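Porin B (Pseudomonas putida, PDB 4GEY) probably lets glucose and related sugars diffuse across the outer membrane through a carbohydrate-selective beta-barrel channel. Local coordinates at residues F165-F170 with E389-L394; Y329-L334 with G351-H356. The protein carries 2 engineered substitutions. One frame throughout, in Å; residues are numbered along the deposited sequence.

In the fold
From the N terminus the chain first passes 165-170, a loop after strand 145-149, and does not meet its partner strand 389-394 until more than two hundred residues later. Contact 1 therefore closes a long loop that takes in a large part of the barrel wall. Contact 2 is nested inside it and is local: strands 326-337 and 347-357 form a hairpin, paired through 329-334 and 351-356. The two meet where strand 347-357 runs beside strand 388-399, with backbone bonding between Ala353 and Asn391. Ala169, from the loop of contact 1, also reaches Tyr329 and packs on Ala353, both of contact 2, so this one loop touches three successive wall strands.

Contact 1: residues F165-F170 with E389-L394; sequences FQNLAF and EYNAEL. With DMU (decyl-beta-D-maltopyranoside), chain L; C8E ((hydroxyethyloxy)tri(ethyloxy)octane), chain D; C8E ((hydroxyethyloxy)tri(ethyloxy)octane), chain F.
Glu393 reaches from the barrel wall to the loop and grips two successive backbone N-H groups with its carboxylate. Its OE2 accepts Gln166 N at 2.7 Å through the syn lone pair; its OE1 accepts Asn167 N, also at 2.7 Å and on the syn side. CG is anti to the backbone N (chi1 -179°) and the chain beyond is extended, carrying the acid across to the loop. Two such donors would probably favour the charged form. Packing is close here: Phe165 turns its edge to the acid, CD2 lying 3.4 Å from Glu393 CD, and Phe170 CG sits over one face of the Phe165 ring, toward the rim. The Phe170 ring in turn presents its edge to the strand, CZ 3.6 Å from Asn391 O.

Further along, the side chains of Asn167 and Asn391 cross at about a right angle, their amide planes 66° apart, and Asn167 ND2 donates to Asn391 OD1 at 3.0 Å. Asn167 ND2 also has Gln411 as a partner, while its OD1 accepts Ala169 N in an Asx turn. Asn391 ND2 gives a nearly straight bond (174°) to Glu389 OE1, on its anti lone pair, which holds the amide.

The other side of the strand is looser and faces detergent, where lipid would probably lie in the membrane. Tyr390 has a maltoside chain over one ring face, its CD2 3.6 Å from DMU C28, and Leu394 CD2 meets a C8E tail at C8, 3.5 Å away.

Gln166 pairs by its backbone with Glu121, one of the residues lining the glucose pocket, and its NE2 bonds to Val52 O of strand 42-57. Strand 388-399, against which the loop folds, runs between strands 347-357 and 404-414.

Contact 2: residues Y329-L334 with G351-H356; sequences YQQVGL and GVARIH
Gln330 and Arg354 face each other as a hydrogen-bonded antiparallel pair and join through both backbone and side chain. Gln330 N donates to Arg354 O at 3.0 Å, and Arg354 N returns a bond to Gln330 O at 2.8 Å. Their side chains then lie side by side, pointing the same way: Arg354 is extended as far as NE, while Gln330 bends at chi2. Arg354 NH1 donates to Gln330 OE1, which lies in the guanidinium plane, with the donor tilted 27° from the Gln330 carbonyl plane; the modelled length, 2.5 Å, is doubtfully short. The amide and guanidinium planes are only 26° apart. Val332 and Val352 repeat the two-way backbone pairing, Val352 N reaching Val332 O at 2.7 Å, with both side chains on the same face as Gln330 and Arg354.

On the other face Tyr329 lies against the neighbouring strand. Its CE2 is 3.9 Å from Ala353 CB, and Ile355 CG1 meets the ring edge at CD2, 3.8 Å away. At the Gly333-Gly351 pair the strands come together with CA atoms 3.9 Å apart.

The second shell fixes these groups. Asn328 OD1 accepts from Gln330 NE2 and, weakly, from Arg354 NH1. An alanine in place of Arg354 would probably leave Gln330 OE1 without its guanidinium mate and the Gln330 amide freer to turn. Across the sheet, Ala169 O of the inward-folded loop receives both Tyr329 OH and Gln331 NE2, while Asn315 ND2 donates to Gln331 OE1. Trp178 meets the Tyr329 ring.

Strands 326-337 and 347-357 form one hairpin of the porin's antiparallel up-and-down barrel, with strand 309-319 bonded along the far edge of the first strand and strand 388-399 along that of the second.

Contact 1: residues F165-F170 with E389-L394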
loop_
_atom_site.group_PDB
_atom_site.type_symbol
_atom_site.label_atom_id
_atom_site.label_comp_id
_atom_site.label_asym_id
_atom_site.label_seq_id
_atom_site.Cartn_x
_atom_site.Cartn_y
_atom_site.Cartn_z
ATOM N N PHE A 165 6.614 5.779 -5.629
ATOM C CA PHE A 165 7.674 5.869 -4.621
ATOM C C PHE A 165 8.152 4.456 -4.260
ATOM O O PHE A 165 7.462 3.484 -4.523
ATOM C CB PHE A 165 7.189 6.602 -3.363
ATOM C CG PHE A 165 7.066 8.097 -3.526
ATOM C CD1 PHE A 165 5.903 8.666 -4.044
ATOM C CD2 PHE A 165 8.104 8.941 -3.135
ATOM C CE1 PHE A 165 5.787 10.040 -4.193
ATOM C CE2 PHE A 165 7.999 10.326 -3.284
ATOM C CZ PHE A 165 6.842 10.875 -3.809
ATOM N N GLN A 166 9.339 4.333 -3.681
ATOM C CA GLN A 166 9.806 3.025 -3.259
ATOM C C GLN A 166 9.393 2.760 -1.813
ATOM O O GLN A 166 9.114 1.619 -1.421
ATOM C CB GLN A 166 11.322 2.912 -3.408
ATOM C CG GLN A 166 11.857 1.521 -3.071
ATOM C CD GLN A 166 13.231 1.260 -3.652
ATOM O OE1 GLN A 166 13.483 1.518 -4.833
ATOM N NE2 GLN A 166 14.134 0.755 -2.822
ATOM N N ASN A 167 9.367 3.830 -1.025
ATOM C CA ASN A 167 9.031 3.744 0.381
ATOM C C ASN A 167 7.528 3.498 0.593
ATOM O O ASN A 167 6.692 4.188 0.019
ATOM C CB ASN A 167 9.461 5.026 1.071
ATOM C CG ASN A 167 9.404 4.926 2.573
ATOM O OD1 ASN A 167 8.328 4.936 3.174
ATOM N ND2 ASN A 167 10.566 4.852 3.194
ATOM N N LEU A 168 7.205 2.519 1.433
ATOM C CA LEU A 168 5.826 2.085 1.662
ATOM C C LEU A 168 4.908 3.225 2.025
ATOM O O LEU A 168 3.768 3.252 1.586
ATOM C CB LEU A 168 5.757 1.029 2.769
ATOM C CG LEU A 168 4.963 -0.255 2.515
ATOM C CD1 LEU A 168 4.544 -0.872 3.835
ATOM C CD2 LEU A 168 3.774 -0.041 1.604
ATOM N N ALA A 169 5.407 4.165 2.818
ATOM C CA ALA A 169 4.606 5.289 3.284
ATOM C C ALA A 169 4.013 6.117 2.141
ATOM O O ALA A 169 3.068 6.890 2.360
ATOM C CB ALA A 169 5.443 6.180 4.176
ATOM N N PHE A 170 4.578 5.986 0.939
ATOM C CA PHE A 170 4.123 6.777 -0.207
ATOM C C PHE A 170 3.608 5.904 -1.339
ATOM O O PHE A 170 3.561 6.321 -2.497
ATOM C CB PHE A 170 5.239 7.697 -0.729
ATOM C CG PHE A 170 5.934 8.447 0.344
ATOM C CD1 PHE A 170 5.297 9.478 1.007
ATOM C CD2 PHE A 170 7.222 8.114 0.710
ATOM C CE1 PHE A 170 5.940 10.166 2.029
ATOM C CE2 PHE A 170 7.865 8.797 1.717
ATOM C CZ PHE A 170 7.219 9.818 2.387
ATOM N N GLU A 389 7.813 7.554 14.001
ATOM C CA GLU A 389 8.722 7.254 12.906
ATOM C C GLU A 389 8.426 8.226 11.780
ATOM O O GLU A 389 7.257 8.499 11.473
ATOM C CB GLU A 389 8.503 5.821 12.423
ATOM C CG GLU A 389 9.250 5.439 11.153
ATOM C CD GLU A 389 8.936 4.009 10.673
ATOM O OE1 GLU A 389 8.753 3.814 9.454
ATOM O OE2 GLU A 389 8.873 3.077 11.505
ATOM N N TYR A 390 9.480 8.762 11.174
ATOM C CA TYR A 390 9.315 9.621 10.009
ATOM C C TYR A 390 9.975 8.977 8.798
ATOM O O TYR A 390 11.000 8.302 8.927
ATOM C CB TYR A 390 9.897 11.019 10.259
ATOM C CG TYR A 390 9.135 11.815 11.295
ATOM C CD1 TYR A 390 9.294 11.556 12.651
ATOM C CD2 TYR A 390 8.262 12.830 10.920
ATOM C CE1 TYR A 390 8.605 12.282 13.607
ATOM C CE2 TYR A 390 7.570 13.565 11.868
ATOM C CZ TYR A 390 7.745 13.281 13.211
ATOM O OH TYR A 390 7.064 13.985 14.162
ATOM N N ASN A 391 9.378 9.172 7.625
ATOM C CA ASN A 391 9.971 8.687 6.386
ATOM C C ASN A 391 9.994 9.808 5.383
ATOM O O ASN A 391 9.072 10.635 5.351
ATOM C CB ASN A 391 9.168 7.531 5.788
ATOM C CG ASN A 391 9.329 6.230 6.557
ATOM O OD1 ASN A 391 9.974 5.284 6.083
ATOM N ND2 ASN A 391 8.719 6.162 7.734
ATOM N N ALA A 392 11.036 9.834 4.555
ATOM C CA ALA A 392 11.073 10.758 3.433
ATOM C C ALA A 392 11.746 10.129 2.221
ATOM O O ALA A 392 12.729 9.388 2.349
ATOM C CB ALA A 392 11.754 12.059 3.821
ATOM N N GLU A 393 11.209 10.425 1.042
ATOM C CA GLU A 393 11.813 9.964 -0.197
ATOM C C GLU A 393 11.923 11.093 -1.217
ATOM O O GLU A 393 11.016 11.909 -1.383
ATOM C CB GLU A 393 11.013 8.787 -0.771
ATOM C CG GLU A 393 11.567 8.186 -2.076
ATOM C CD GLU A 393 10.799 6.933 -2.534
ATOM O OE1 GLU A 393 10.123 6.301 -1.688
ATOM O OE2 GLU A 393 10.865 6.581 -3.738
ATOM N N LEU A 394 13.057 11.154 -1.889
ATOM C CA LEU A 394 13.190 12.001 -3.061
ATOM C C LEU A 394 13.589 11.084 -4.216
ATOM O O LEU A 394 14.524 10.287 -4.082
ATOM C CB LEU A 394 14.242 13.077 -2.824
ATOM C CG LEU A 394 14.824 13.726 -4.074
ATOM C CD1 LEU A 394 13.744 14.518 -4.789
ATOM C CD2 LEU A 394 16.055 14.596 -3.745
HETATM C C1 DMU L . 10.691 13.000 18.069
HETATM C C2 DMU L . 10.372 12.286 19.285
HETATM C C3 DMU L . 10.979 12.669 20.588
HETATM C C4 DMU L . 11.545 14.107 20.634
HETATM O O5 DMU L . 12.288 14.361 19.304
HETATM C C6 DMU L . 11.402 14.273 18.172
HETATM O O7 DMU L . 10.002 12.554 21.649
HETATM O O16 DMU L . 12.134 14.609 16.983
HETATM C C18 DMU L . 11.593 15.596 16.104
HETATM C C19 DMU L . 12.165 15.675 14.664
HETATM C C22 DMU L . 11.293 15.213 13.440
HETATM C C25 DMU L . 11.955 15.313 12.063
HETATM C C28 DMU L . 11.348 14.620 10.859
HETATM C C31 DMU L . 12.281 14.306 9.707
HETATM C C34 DMU L . 11.712 13.901 8.364
HETATM C C37 DMU L . 12.448 12.883 7.550
HETATM O O49 DMU L . 9.395 13.209 17.363
HETATM O O55 DMU L . 10.511 10.845 19.006
HETATM C C57 DMU L . 12.362 14.352 21.687
HETATM O O61 DMU L . 13.434 15.204 21.471
HETATM C C5 DMU L . 9.829 12.310 24.037
HETATM C C7 DMU L . 10.804 12.803 24.957
HETATM C C8 DMU L . 11.919 11.877 25.187
HETATM C C9 DMU L . 12.689 11.535 23.880
HETATM O O1 DMU L . 11.717 11.430 22.696
HETATM C C10 DMU L . 10.306 11.751 22.763
HETATM O O2 DMU L . 12.831 12.441 26.084
HETATM O O3 DMU L . 8.844 13.370 23.785
HETATM O O4 DMU L . 10.122 13.059 26.223
HETATM C C11 DMU L . 13.347 10.396 23.990
HETATM O O6 DMU L . 14.087 9.972 22.901
HETATM C C1 C8E D . 20.373 5.136 -6.778
HETATM C C2 C8E D . 20.678 5.985 -5.547
HETATM C C3 C8E D . 21.050 7.409 -5.950
HETATM C C4 C8E D . 20.075 8.399 -5.317
HETATM C C5 C8E D . 19.083 8.980 -6.332
HETATM C C6 C8E D . 19.030 10.509 -6.313
HETATM C C7 C8E D . 17.635 11.045 -6.629
HETATM C C8 C8E D . 17.501 12.498 -6.188
HETATM O O9 C8E D . 17.668 13.416 -7.260
HETATM C C10 C8E D . 16.543 14.248 -7.506
HETATM C C11 C8E D . 16.962 15.637 -8.012
HETATM O O12 C8E D . 17.788 15.595 -9.168
HETATM C C13 C8E D . 17.530 16.671 -10.069
HETATM C C14 C8E D . 17.942 16.341 -11.513
HETATM O O15 C8E D . 18.283 17.512 -12.241
HETATM C C16 C8E D . 17.570 17.658 -13.459
HETATM C C17 C8E D . 18.490 17.656 -14.684
HETATM O O18 C8E D . 17.734 17.795 -15.881
HETATM C C19 C8E D . 17.995 18.970 -16.629
HETATM C C20 C8E D . 17.711 18.685 -18.102
HETATM O O21 C8E D . 18.625 19.344 -18.952
HETATM C C7 C8E F . 14.908 12.340 1.375
HETATM C C8 C8E F . 16.428 12.212 1.373
HETATM O O9 C8E F . 16.967 13.308 2.077
HETATM C C10 C8E F . 18.077 12.984 2.888
HETATM C C11 C8E F . 18.518 14.222 3.667
HETATM O O12 C8E F . 19.536 13.886 4.586
HETATM C C13 C8E F . 19.463 14.699 5.742
HETATM C C14 C8E F . 20.720 14.594 6.604
HETATM O O15 C8E F . 20.858 15.805 7.320
HETATM C C16 C8E F . 20.438 15.725 8.668
HETATM C C17 C8E F . 21.416 14.891 9.491
HETATM O O18 C8E F . 22.604 15.629 9.677
HETATM C C19 C8E F . 22.651 16.285 10.926
HETATM C C20 C8E F . 24.103 16.648 11.214
HETATM O O21 C8E F . 24.854 16.571 10.015
#

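Contact 2: residues Y329-L334 with G351-H356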
loop_
_atom_site.group_PDB
_atom_site.type_symbol
_atom_site.label_atom_id
_atom_site.label_comp_id
_atom_site.label_asym_id
_atom_site.label_seq_id
_atom_site.Cartn_x
_atom_site.Cartn_y
_atom_site.Cartn_z
ATOM N N TYR A 329 -1.589 8.804 11.327
ATOM C CA TYR A 329 -0.495 8.965 10.372
ATOM C C TYR A 329 -0.756 10.110 9.406
ATOM O O TYR A 329 -1.895 10.362 9.026
ATOM C CB TYR A 329 -0.274 7.655 9.619
ATOM C CG TYR A 329 0.108 7.766 8.162
ATOM C CD1 TYR A 329 -0.859 7.840 7.170
ATOM C CD2 TYR A 329 1.442 7.728 7.773
ATOM C CE1 TYR A 329 -0.503 7.909 5.825
ATOM C CE2 TYR A 329 1.807 7.786 6.431
ATOM C CZ TYR A 329 0.834 7.878 5.462
ATOM O OH TYR A 329 1.189 7.955 4.130
ATOM N N GLN A 330 0.295 10.819 9.026
ATOM C CA GLN A 330 0.153 11.909 8.076
ATOM C C GLN A 330 1.210 11.763 7.004
ATOM O O GLN A 330 2.281 11.192 7.236
ATOM C CB GLN A 330 0.297 13.273 8.748
ATOM C CG GLN A 330 -0.722 13.545 9.838
ATOM C CD GLN A 330 -0.384 12.829 11.130
ATOM O OE1 GLN A 330 0.775 12.775 11.528
ATOM N NE2 GLN A 330 -1.388 12.251 11.773
ATOM N N GLN A 331 0.909 12.289 5.826
ATOM C CA GLN A 331 1.877 12.271 4.763
ATOM C C GLN A 331 1.601 13.407 3.807
ATOM O O GLN A 331 0.461 13.662 3.430
ATOM C CB GLN A 331 1.832 10.921 4.067
ATOM C CG GLN A 331 2.595 10.821 2.777
ATOM C CD GLN A 331 1.690 10.380 1.662
ATOM O OE1 GLN A 331 0.798 11.122 1.266
ATOM N NE2 GLN A 331 1.881 9.155 1.175
ATOM N N VAL A 332 2.664 14.099 3.432
ATOM C CA VAL A 332 2.578 15.213 2.505
ATOM C C VAL A 332 3.697 15.044 1.479
ATOM O O VAL A 332 4.779 14.551 1.814
ATOM C CB VAL A 332 2.698 16.542 3.279
ATOM C CG1 VAL A 332 3.383 17.588 2.470
ATOM C CG2 VAL A 332 1.322 17.024 3.674
ATOM N N GLY A 333 3.445 15.408 0.229
ATOM C CA GLY A 333 4.500 15.325 -0.769
ATOM C C GLY A 333 4.137 15.999 -2.070
ATOM O O GLY A 333 3.065 16.607 -2.193
ATOM N N LEU A 334 5.024 15.902 -3.054
ATOM C CA LEU A 334 4.744 16.464 -4.379
ATOM C C LEU A 334 5.387 15.634 -5.463
ATOM O O LEU A 334 6.314 14.883 -5.194
ATOM C CB LEU A 334 5.224 17.915 -4.479
ATOM C CG LEU A 334 6.693 18.238 -4.166
ATOM C CD1 LEU A 334 7.636 17.916 -5.328
ATOM C CD2 LEU A 334 6.821 19.699 -3.774
ATOM N N GLY A 351 8.400 13.184 -0.776
ATOM C CA GLY A 351 7.358 12.917 0.193
ATOM C C GLY A 351 7.858 12.811 1.620
ATOM O O GLY A 351 8.950 12.310 1.872
ATOM N N VAL A 352 7.048 13.271 2.565
ATOM C CA VAL A 352 7.379 13.159 3.983
ATOM C C VAL A 352 6.194 12.515 4.656
ATOM O O VAL A 352 5.055 12.866 4.358
ATOM C CB VAL A 352 7.578 14.529 4.670
ATOM C CG1 VAL A 352 8.567 14.400 5.833
ATOM C CG2 VAL A 352 8.049 15.577 3.682
ATOM N N ALA A 353 6.459 11.570 5.551
ATOM C CA ALA A 353 5.403 10.897 6.289
ATOM C C ALA A 353 5.744 10.861 7.752
ATOM O O ALA A 353 6.902 10.759 8.124
ATOM C CB ALA A 353 5.203 9.493 5.782
ATOM N N ARG A 354 4.714 10.947 8.580
ATOM C CA ARG A 354 4.852 10.828 10.019
ATOM C C ARG A 354 3.955 9.685 10.454
ATOM O O ARG A 354 2.796 9.619 10.060
ATOM C CB ARG A 354 4.422 12.130 10.686
ATOM C CG ARG A 354 4.282 12.057 12.182
ATOM C CD ARG A 354 3.703 13.336 12.745
ATOM N NE ARG A 354 3.515 13.180 14.178
ATOM C CZ ARG A 354 2.357 12.870 14.752
ATOM N NH1 ARG A 354 1.279 12.714 14.006
ATOM N NH2 ARG A 354 2.274 12.734 16.072
ATOM N N ILE A 355 4.504 8.766 11.236
ATOM C CA ILE A 355 3.760 7.611 11.727
ATOM C C ILE A 355 3.821 7.572 13.242
ATOM O O ILE A 355 4.856 7.243 13.828
ATOM C CB ILE A 355 4.357 6.311 11.189
ATOM C CG1 ILE A 355 4.399 6.355 9.656
ATOM C CG2 ILE A 355 3.563 5.121 11.686
ATOM C CD1 ILE A 355 5.352 5.346 9.020
ATOM N N HIS A 356 2.716 7.912 13.886
ATOM C CA HIS A 356 2.705 7.980 15.344
ATOM C C HIS A 356 2.174 6.705 16.011
ATOM O O HIS A 356 1.181 6.132 15.568
ATOM C CB HIS A 356 1.912 9.195 15.813
ATOM C CG HIS A 356 1.828 9.319 17.298
ATOM N ND1 HIS A 356 0.708 8.953 18.014
ATOM C CD2 HIS A 356 2.730 9.761 18.206
ATOM C CE1 HIS A 356 0.923 9.170 19.299
ATOM N NE2 HIS A 356 2.141 9.659 19.443
#